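Glutathione S-transferase (Pseudomonas fluorescens, PDB 3M3M) probably conjugates reduced glutathione to electrophilic substrates, as glutathione transferases do, and binds glutathione in its pocket. Local coordinates at residues Asn14-Ile18 and Lys54-Leu58; Met21-Leu27 and Leu76-Phe82; Gln92-Trp96 and Tyr151-Glu155. All coordinates share one frame. Numbering follows the deposited sequence.

Contact 1 (Asn14-Ile18 and Lys54-Leu58). With GSH (glutathione), chain B.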
loop_
_atom_site.group_PDB
_atom_site.type_symbol
_atom_site.label_atom_id
_atom_site.label_comp_id
_atom_site.label_asym_id
_atom_site.label_seq_id
_atom_site.Cartn_x
_atom_site.Cartn_y
_atom_site.Cartn_z
ATOM N N ASN A 14 2.300 1.464 -3.297
ATOM C CA ASN A 14 3.014 0.250 -2.863
ATOM C C ASN A 14 4.332 0.563 -2.149
ATOM O O ASN A 14 4.707 -0.100 -1.181
ATOM C CB ASN A 14 3.250 -0.689 -4.050
ATOM C CG ASN A 14 1.921 -1.210 -4.588
ATOM O OD1 ASN A 14 1.633 -1.071 -5.816
ATOM N ND2 ASN A 14 1.120 -1.808 -3.694
ATOM N N CYS A 15 5.009 1.634 -2.580
ATOM C CA CYS A 15 6.248 2.061 -1.920
ATOM C C CYS A 15 5.979 2.845 -0.621
ATOM O O CYS A 15 6.764 2.723 0.359
ATOM C CB CYS A 15 7.029 2.975 -2.905
ATOM S SG CYS A 15 7.592 2.054 -4.375
ATOM N N TYR A 16 4.902 3.662 -0.599
ATOM C CA TYR A 16 4.504 4.321 0.628
ATOM C C TYR A 16 4.280 3.339 1.796
ATOM O O TYR A 16 4.655 3.595 2.962
ATOM C CB TYR A 16 3.223 5.135 0.382
ATOM C CG TYR A 16 2.699 5.808 1.650
ATOM C CD1 TYR A 16 3.588 6.409 2.623
ATOM C CD2 TYR A 16 1.306 5.796 1.883
ATOM C CE1 TYR A 16 3.037 7.017 3.806
ATOM C CE2 TYR A 16 0.748 6.397 3.059
ATOM C CZ TYR A 16 1.652 7.029 3.979
ATOM O OH TYR A 16 1.115 7.568 5.148
ATOM N N LYS A 17 3.700 2.143 1.516
ATOM C CA LYS A 17 3.589 1.147 2.555
ATOM C C LYS A 17 4.902 0.896 3.269
ATOM O O LYS A 17 4.887 0.770 4.513
ATOM C CB LYS A 17 3.228 -0.252 1.941
ATOM C CG LYS A 17 1.847 -0.303 1.304
ATOM C CD LYS A 17 1.742 -1.547 0.424
ATOM C CE LYS A 17 0.411 -1.534 -0.315
ATOM N NZ LYS A 17 0.250 -2.765 -1.205
ATOM N N ILE A 18 6.020 0.868 2.525
ATOM C CA ILE A 18 7.326 0.537 3.106
ATOM C C ILE A 18 7.917 1.780 3.835
ATOM O O ILE A 18 8.465 1.647 4.957
ATOM C CB ILE A 18 8.258 0.035 2.023
ATOM C CG1 ILE A 18 7.571 -1.122 1.195
ATOM C CG2 ILE A 18 9.539 -0.492 2.668
ATOM C CD1 ILE A 18 6.842 -2.198 2.059
ATOM N N LYS A 54 9.271 -4.535 -10.790
ATOM C CA LYS A 54 8.448 -3.572 -9.990
ATOM C C LYS A 54 9.119 -3.043 -8.766
ATOM O O LYS A 54 9.953 -3.725 -8.147
ATOM C CB LYS A 54 7.135 -4.247 -9.529
ATOM C CG LYS A 54 6.205 -4.552 -10.856
ATOM C CD LYS A 54 4.885 -5.124 -10.467
ATOM C CE LYS A 54 4.119 -5.670 -11.739
ATOM N NZ LYS A 54 4.092 -4.877 -12.980
ATOM N N ILE A 55 8.700 -1.845 -8.357
ATOM C CA ILE A 55 9.075 -1.308 -7.037
ATOM C C ILE A 55 7.802 -1.510 -6.152
ATOM O O ILE A 55 6.675 -1.562 -6.628
ATOM C CB ILE A 55 9.459 0.182 -7.123
ATOM C CG1 ILE A 55 8.422 0.941 -7.938
ATOM C CG2 ILE A 55 10.957 0.187 -7.683
ATOM C CD1 ILE A 55 8.765 2.432 -8.095
ATOM N N PRO A 56 8.000 -1.642 -4.835
ATOM C CA PRO A 56 9.281 -1.458 -4.095
ATOM C C PRO A 56 10.113 -2.759 -4.079
ATOM O O PRO A 56 9.595 -3.901 -4.297
ATOM C CB PRO A 56 8.792 -1.075 -2.698
ATOM C CG PRO A 56 7.507 -1.946 -2.578
ATOM C CD PRO A 56 6.830 -1.680 -3.940
ATOM N N VAL A 57 11.420 -2.557 -3.870
ATOM C CA VAL A 57 12.373 -3.604 -3.514
ATOM C C VAL A 57 13.057 -3.180 -2.223
ATOM O O VAL A 57 13.384 -1.996 -2.047
ATOM C CB VAL A 57 13.430 -3.716 -4.601
ATOM C CG1 VAL A 57 14.459 -4.886 -4.158
ATOM C CG2 VAL A 57 12.762 -4.131 -5.934
ATOM N N LEU A 58 13.268 -4.126 -1.305
ATOM C CA LEU A 58 13.999 -3.864 -0.045
ATOM C C LEU A 58 15.282 -4.663 -0.181
ATOM O O LEU A 58 15.273 -5.887 -0.391
ATOM C CB LEU A 58 13.226 -4.347 1.175
ATOM C CG LEU A 58 13.994 -4.210 2.502
ATOM C CD1 LEU A 58 14.127 -2.758 2.797
ATOM C CD2 LEU A 58 13.278 -4.843 3.691
HETATM N N1 GSH B . 2.337 -6.569 -6.393
HETATM C CA1 GSH B . 3.432 -5.520 -6.357
HETATM C C1 GSH B . 3.656 -4.971 -4.945
HETATM O O11 GSH B . 4.837 -4.646 -4.629
HETATM O O12 GSH B . 2.653 -4.817 -4.196
HETATM C CB1 GSH B . 2.958 -4.398 -7.337
HETATM C CG1 GSH B . 4.018 -3.343 -7.311
HETATM C CD1 GSH B . 3.838 -2.363 -8.490
HETATM O OE1 GSH B . 2.782 -2.507 -9.384
HETATM N N2 GSH B . 4.714 -1.332 -8.679
HETATM C CA2 GSH B . 4.524 -0.401 -9.790
HETATM C C2 GSH B . 5.640 -0.621 -10.716
HETATM O O2 GSH B . 6.839 -0.857 -10.194
HETATM C CB2 GSH B . 4.579 1.026 -9.183
HETATM S SG2 GSH B . 3.148 1.300 -7.987
HETATM N N3 GSH B . 5.439 -0.605 -12.024
HETATM C CA3 GSH B . 6.617 -0.745 -12.897
HETATM C C3 GSH B . 6.355 -1.610 -14.117
HETATM O O31 GSH B . 7.105 -1.522 -15.137
HETATM O O32 GSH B . 5.425 -2.433 -14.084
#
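Asn14 opens this contact in the first turn of helix 13-24, its CB 3.7 Å from CD of Pro56, while its backbone O lies 3.6 Å from CG of Pro56. Cys15 is where the backbones come closest, its CA 5.1 Å from that of Pro56. The thiol of Cys15 lies alongside the loop, with SG 3.8 Å from CB of Ile55 and 3.7 Å from CB of Pro56. Lys17 starts toward 54-58 but makes no contact with it; its ammonium instead forms a salt bridge with Glu100 and hydrogen-bonds Ser69 and Asn70. One turn beyond Asn14, Ile18 closes the apolar patch, with CG1 3.9 Å from CG of Pro56.

Pro56 follows a cis peptide bond, the cis-proline characteristic of the thioredoxin-like glutathione transferase domain. The helix packs on its ring, and just before it the backbone of Ile55 is left open to glutathione: Ile55 N donates to GSH O2, and GSH N2 donates to Ile55 O, each 2.8 Å long, so the peptide is held much like an antiparallel strand. Lys54 NZ adds a hydrogen bond of 3.0 Å to GSH O32. From Pro56 the chain runs into strand 57-60, which pairs with strand 4-8 on one side and 65-67 on the other, while Ile18 reaches Val6 of strand 4-8 and Ile72 and Leu73 of helix 69-77.

Contact 2 (Met21-Leu27 and Leu76-Phe82)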
loop_
_atom_site.group_PDB
_atom_site.type_symbol
_atom_site.label_atom_id
_atom_site.label_comp_id
_atom_site.label_asym_id
_atom_site.label_seq_id
_atom_site.Cartn_x
_atom_site.Cartn_y
_atom_site.Cartn_z
HETATM N N MSE A 21 5.937 1.798 7.085
HETATM C CA MSE A 21 6.395 0.727 8.026
HETATM C C MSE A 21 7.788 0.982 8.648
HETATM O O MSE A 21 7.939 0.837 9.873
HETATM C CB MSE A 21 6.417 -0.575 7.263
HETATM C CG MSE A 21 6.857 -1.819 8.053
HETATM SE SE MSE A 21 5.322 -2.494 9.145
HETATM C CE MSE A 21 5.367 -1.313 10.732
ATOM N N LEU A 22 8.741 1.417 7.825
ATOM C CA LEU A 22 10.065 1.721 8.347
ATOM C C LEU A 22 10.008 2.819 9.430
ATOM O O LEU A 22 10.684 2.690 10.508
ATOM C CB LEU A 22 11.041 2.073 7.196
ATOM C CG LEU A 22 11.379 0.859 6.283
ATOM C CD1 LEU A 22 11.939 1.462 4.990
ATOM C CD2 LEU A 22 12.405 -0.033 7.007
ATOM N N ASN A 23 9.259 3.881 9.156
ATOM C CA ASN A 23 9.135 4.979 10.166
ATOM C C ASN A 23 8.370 4.550 11.420
ATOM O O ASN A 23 8.755 4.888 12.530
ATOM C CB ASN A 23 8.534 6.263 9.528
ATOM C CG ASN A 23 9.554 6.938 8.648
ATOM O OD1 ASN A 23 10.341 7.780 9.158
ATOM N ND2 ASN A 23 9.661 6.538 7.395
ATOM N N LEU A 24 7.311 3.760 11.263
ATOM C CA LEU A 24 6.524 3.351 12.441
ATOM C C LEU A 24 7.453 2.512 13.368
ATOM O O LEU A 24 7.331 2.634 14.578
ATOM C CB LEU A 24 5.355 2.429 12.035
ATOM C CG LEU A 24 4.221 3.234 11.459
ATOM C CD1 LEU A 24 3.223 2.177 10.759
ATOM C CD2 LEU A 24 3.447 4.103 12.565
ATOM N N LEU A 25 8.384 1.758 12.787
ATOM C CA LEU A 25 9.284 0.921 13.568
ATOM C C LEU A 25 10.654 1.546 13.910
ATOM O O LEU A 25 11.503 0.858 14.552
ATOM C CB LEU A 25 9.543 -0.440 12.860
ATOM C CG LEU A 25 8.287 -1.311 13.022
ATOM C CD1 LEU A 25 8.309 -2.424 11.938
ATOM C CD2 LEU A 25 8.056 -1.875 14.441
ATOM N N GLY A 26 10.853 2.823 13.517
ATOM C CA GLY A 26 12.078 3.495 13.856
ATOM C C GLY A 26 13.281 2.906 13.163
ATOM O O GLY A 26 14.405 2.910 13.743
ATOM N N LEU A 27 13.093 2.273 11.980
ATOM C CA LEU A 27 14.224 1.575 11.349
ATOM C C LEU A 27 14.958 2.469 10.323
ATOM O O LEU A 27 14.322 3.184 9.550
ATOM C CB LEU A 27 13.777 0.303 10.653
ATOM C CG LEU A 27 12.985 -0.710 11.458
ATOM C CD1 LEU A 27 12.402 -1.795 10.544
ATOM C CD2 LEU A 27 13.934 -1.324 12.489
ATOM N N LEU A 76 9.308 -6.932 7.719
ATOM C CA LEU A 76 9.640 -5.834 8.692
ATOM C C LEU A 76 8.872 -5.957 9.982
ATOM O O LEU A 76 9.384 -5.628 11.100
ATOM C CB LEU A 76 9.373 -4.440 8.057
ATOM C CG LEU A 76 10.290 -4.157 6.882
ATOM C CD1 LEU A 76 9.912 -2.853 6.105
ATOM C CD2 LEU A 76 11.784 -4.124 7.320
ATOM N N ALA A 77 7.647 -6.426 9.900
ATOM C CA ALA A 77 6.691 -6.401 11.058
ATOM C C ALA A 77 6.818 -7.644 11.959
ATOM O O ALA A 77 6.189 -7.733 13.031
ATOM C CB ALA A 77 5.218 -6.302 10.580
ATOM N N ASP A 78 7.486 -8.682 11.443
ATOM C CA ASP A 78 7.308 -9.982 12.140
ATOM C C ASP A 78 7.949 -9.799 13.546
ATOM O O ASP A 78 9.034 -9.197 13.688
ATOM C CB ASP A 78 8.003 -11.074 11.379
ATOM C CG ASP A 78 8.078 -12.361 12.172
ATOM O OD1 ASP A 78 9.254 -12.734 12.525
ATOM O OD2 ASP A 78 6.961 -12.841 12.552
ATOM N N GLY A 79 7.218 -10.284 14.552
ATOM C CA GLY A 79 7.647 -10.079 15.960
ATOM C C GLY A 79 7.273 -8.749 16.560
ATOM O O GLY A 79 7.707 -8.479 17.693
ATOM N N SER A 80 6.543 -7.870 15.829
ATOM C CA SER A 80 6.114 -6.584 16.355
ATOM C C SER A 80 4.626 -6.594 16.629
ATOM O O SER A 80 3.888 -7.561 16.255
ATOM C CB SER A 80 6.429 -5.400 15.399
ATOM O OG SER A 80 5.526 -5.474 14.279
ATOM N N GLN A 81 4.119 -5.492 17.196
ATOM C CA GLN A 81 2.708 -5.376 17.451
ATOM C C GLN A 81 1.939 -5.201 16.112
ATOM O O GLN A 81 0.682 -5.123 16.145
ATOM C CB GLN A 81 2.410 -4.119 18.254
ATOM C CG GLN A 81 2.851 -2.805 17.574
ATOM C CD GLN A 81 4.320 -2.399 17.911
ATOM O OE1 GLN A 81 5.222 -3.250 18.158
ATOM N NE2 GLN A 81 4.543 -1.083 17.922
ATOM N N PHE A 82 2.663 -5.060 15.004
ATOM C CA PHE A 82 1.900 -4.890 13.683
ATOM C C PHE A 82 1.574 -6.177 12.959
ATOM O O PHE A 82 0.951 -6.119 11.860
ATOM C CB PHE A 82 2.702 -3.960 12.761
ATOM C CG PHE A 82 2.932 -2.636 13.393
ATOM C CD1 PHE A 82 1.920 -1.699 13.354
ATOM C CD2 PHE A 82 4.186 -2.297 13.939
ATOM C CE1 PHE A 82 2.117 -0.409 13.883
ATOM C CE2 PHE A 82 4.400 -0.998 14.504
ATOM C CZ PHE A 82 3.356 -0.083 14.486
#
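Helices 13-24 and 69-77 pack side by side against the sheet of the thioredoxin-like domain, and here their C-terminal ends meet through side chains. The first ends in a Schellman motif: Gly26, with positive phi, turns the chain, and Leu27 N donates to Leu22 O over 2.9 Å. This brings Leu27 back toward its partner, its CD1 4.0 Å from CD2 of Leu76. Leu76 fills the groove between Leu27, Leu22 (CD2 to Leu76 CD1, 3.9 Å) and Met21, whose CG is 3.6 Å from CB of Leu76. All these leucines, with Leu24 and Leu25, adopt the mt rotamer. In Leu25 the CA-to-CB bond points sideways, and the rotamer brings the end of the side chain into the contact: CD1 comes within 3.5 Å of Leu76 O, and CD2 lies 4.0 Å from CB of Ser80 and 3.8 Å from CE2 of Phe82, near the ring plane.

The chain leaves helix 69-77 by a type II turn from Ala77 to Ser80, with Gly79 in the position of positive phi. Ser80, with chi1 p, donates from OG to Ala77 O (2.7 Å); its OG also accepts from Phe82 N (3.0 Å), which makes an ST turn leading into Phe82, whose CA-to-CB bond points toward the first helix. Met21, a selenomethionine in this crystal, bends through t, p and m: SE sits 4.1 Å from CB of Ala77 in an oblique Met-aromatic contact with Phe82, and CE lies over one face of the Phe82 ring in a CH-pi contact, 3.9 Å from its centroid and 24° off the normal.

Contact 3 (Gln92-Trp96 and Tyr151-Glu155); sequences QVLQW and YLVGE
The indole of Trp96 is covered on one face by Leu152: CB of Leu152 lies 3.9 Å from the centroid of the five-membered ring of Trp96 and only 6° off its normal, a CH-pi contact. Trp96 reaches this position with chi1 -75° and chi2 104°, from regular helix; residues 92-96 keep phi near -60° and psi near -40°, and Trp96 N bonds to Gln92 O at 3.1 Å. The facing segment 151-155 is irregular, with phi/psi of -127/172, -67/-32, -117/90, 60/-137 and -98/8 in order. Gly154 supplies the positive phi, and Tyr151 N donates to Gly154 O over 3.2 Å, closing a tight bend whose apex, Leu152 and Val153, points at the helix. In the helical domain of the glutathione transferase fold, this bend lies between helices 125-146 and 159-168, and its Leu152 N is bonded to Asp161 near the start of the latter. In register, CA of Val93 is 6.4 Å from that of Val153, and CA of Trp96 is 7.5 Å from that of Leu152. Val153, chi1 t, directs CG2 into the helix: it stands 3.7 Å from CG2 of Val93 (chi1 t), 3.9 Å from CB of Gln92 and 3.7 Å from CD1 of Trp96. Leu152 takes the mt rotamer. A water joins the two polar groups left beside this apolar patch, accepting from Trp96 NE1 at 2.9 Å and donating to Leu152 O at 2.6 Å.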
loop_
_atom_site.group_PDB
_atom_site.type_symbol
_atom_site.label_atom_id
_atom_site.label_comp_id
_atom_site.label_asym_id
_atom_site.label_seq_id
_atom_site.Cartn_x
_atom_site.Cartn_y
_atom_site.Cartn_z
ATOM N N GLN A 92 -5.926 -13.644 9.292
ATOM C CA GLN A 92 -6.802 -12.545 8.897
ATOM C C GLN A 92 -6.046 -11.345 8.355
ATOM O O GLN A 92 -6.552 -10.661 7.467
ATOM C CB GLN A 92 -7.739 -12.099 10.032
ATOM C CG GLN A 92 -8.768 -13.322 10.227
ATOM C CD GLN A 92 -9.720 -13.200 11.372
ATOM O OE1 GLN A 92 -9.326 -12.929 12.509
ATOM N NE2 GLN A 92 -11.019 -13.519 11.095
ATOM N N VAL A 93 -4.901 -11.036 8.963
ATOM C CA VAL A 93 -4.041 -9.977 8.393
ATOM C C VAL A 93 -3.674 -10.333 6.921
ATOM O O VAL A 93 -3.806 -9.486 6.022
ATOM C CB VAL A 93 -2.785 -9.779 9.280
ATOM C CG1 VAL A 93 -1.652 -9.024 8.490
ATOM C CG2 VAL A 93 -3.233 -9.101 10.588
ATOM N N LEU A 94 -3.286 -11.592 6.672
ATOM C CA LEU A 94 -2.879 -11.993 5.274
ATOM C C LEU A 94 -4.101 -11.956 4.400
ATOM O O LEU A 94 -3.984 -11.540 3.285
ATOM C CB LEU A 94 -2.262 -13.431 5.235
ATOM C CG LEU A 94 -0.902 -13.430 5.987
ATOM C CD1 LEU A 94 -0.396 -14.888 6.083
ATOM C CD2 LEU A 94 0.159 -12.608 5.199
ATOM N N GLN A 95 -5.281 -12.273 4.930
ATOM C CA GLN A 95 -6.505 -12.221 4.109
ATOM C C GLN A 95 -6.673 -10.800 3.574
ATOM O O GLN A 95 -6.925 -10.633 2.410
ATOM C CB GLN A 95 -7.687 -12.614 5.035
ATOM C CG GLN A 95 -9.028 -12.387 4.448
ATOM C CD GLN A 95 -10.062 -12.551 5.552
ATOM O OE1 GLN A 95 -10.454 -13.669 5.918
ATOM N NE2 GLN A 95 -10.491 -11.398 6.128
ATOM N N TRP A 96 -6.630 -9.788 4.453
ATOM C CA TRP A 96 -6.809 -8.442 3.986
ATOM C C TRP A 96 -5.679 -8.025 2.986
ATOM O O TRP A 96 -5.946 -7.248 2.088
ATOM C CB TRP A 96 -6.875 -7.459 5.202
ATOM C CG TRP A 96 -8.173 -7.577 5.878
ATOM C CD1 TRP A 96 -8.388 -8.234 7.065
ATOM C CD2 TRP A 96 -9.452 -7.228 5.356
ATOM N NE1 TRP A 96 -9.740 -8.288 7.361
ATOM C CE2 TRP A 96 -10.420 -7.630 6.350
ATOM C CE3 TRP A 96 -9.887 -6.533 4.192
ATOM C CZ2 TRP A 96 -11.791 -7.433 6.179
ATOM C CZ3 TRP A 96 -11.291 -6.348 4.031
ATOM C CH2 TRP A 96 -12.205 -6.782 5.046
ATOM N N TYR A 151 -10.070 -1.451 13.466
ATOM C CA TYR A 151 -9.005 -1.742 12.444
ATOM C C TYR A 151 -9.508 -2.969 11.700
ATOM O O TYR A 151 -10.585 -3.530 12.045
ATOM C CB TYR A 151 -7.657 -2.046 13.099
ATOM C CG TYR A 151 -7.087 -0.793 13.730
ATOM C CD1 TYR A 151 -6.499 0.218 12.948
ATOM C CD2 TYR A 151 -7.152 -0.613 15.093
ATOM C CE1 TYR A 151 -5.976 1.398 13.562
ATOM C CE2 TYR A 151 -6.666 0.575 15.698
ATOM C CZ TYR A 151 -6.060 1.541 14.923
ATOM O OH TYR A 151 -5.506 2.662 15.562
ATOM N N LEU A 152 -8.812 -3.339 10.622
ATOM C CA LEU A 152 -9.388 -4.447 9.818
ATOM C C LEU A 152 -9.378 -5.741 10.571
ATOM O O LEU A 152 -10.290 -6.580 10.339
ATOM C CB LEU A 152 -8.613 -4.580 8.450
ATOM C CG LEU A 152 -8.965 -3.361 7.591
ATOM C CD1 LEU A 152 -7.921 -3.350 6.462
ATOM C CD2 LEU A 152 -10.374 -3.430 7.006
ATOM N N VAL A 153 -8.369 -5.933 11.449
ATOM C CA VAL A 153 -8.266 -7.152 12.222
ATOM C C VAL A 153 -8.411 -6.750 13.700
ATOM O O VAL A 153 -7.423 -6.350 14.343
ATOM C CB VAL A 153 -6.968 -7.950 11.959
ATOM C CG1 VAL A 153 -6.900 -9.262 12.797
ATOM C CG2 VAL A 153 -6.814 -8.344 10.388
ATOM N N GLY A 154 -9.672 -6.758 14.173
ATOM C CA GLY A 154 -9.934 -6.435 15.571
ATOM C C GLY A 154 -9.503 -5.064 16.031
ATOM O O GLY A 154 -9.796 -4.051 15.377
ATOM N N GLU A 155 -8.908 -5.033 17.224
ATOM C CA GLU A 155 -8.593 -3.779 17.890
ATOM C C GLU A 155 -7.199 -3.345 17.710
ATOM O O GLU A 155 -6.766 -2.429 18.474
ATOM C CB GLU A 155 -8.807 -3.981 19.452
ATOM C CG GLU A 155 -10.237 -4.232 19.834
ATOM C CD GLU A 155 -11.033 -2.912 19.936
ATOM O OE1 GLU A 155 -10.428 -1.841 20.271
ATOM O OE2 GLU A 155 -12.274 -2.937 19.735
HETATM O O HOH W 1 -10.690 -9.169 10.005
#

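Contacts 1 and 2 share helix 13-24 and interlock along the chain; they meet where Leu76 CD2 touches Leu58 CD2 at 4.0 Å and Leu76 CD1 approaches Ile18 CG2 at 4.2 Å. Contact 1 is the most central, every touching residue buried, and is the one that borders the ligand, so its loop spends backbone polar groups on glutathione. Contact 2, the largest interface, is almost wholly apolar and reaches partly exposed residues at the helix ends. Contact 3 belongs to the helical domain, about 16 Å centre to centre from contact 2; it extends to exposed Gln92 and has a bridging water instead of a ligand.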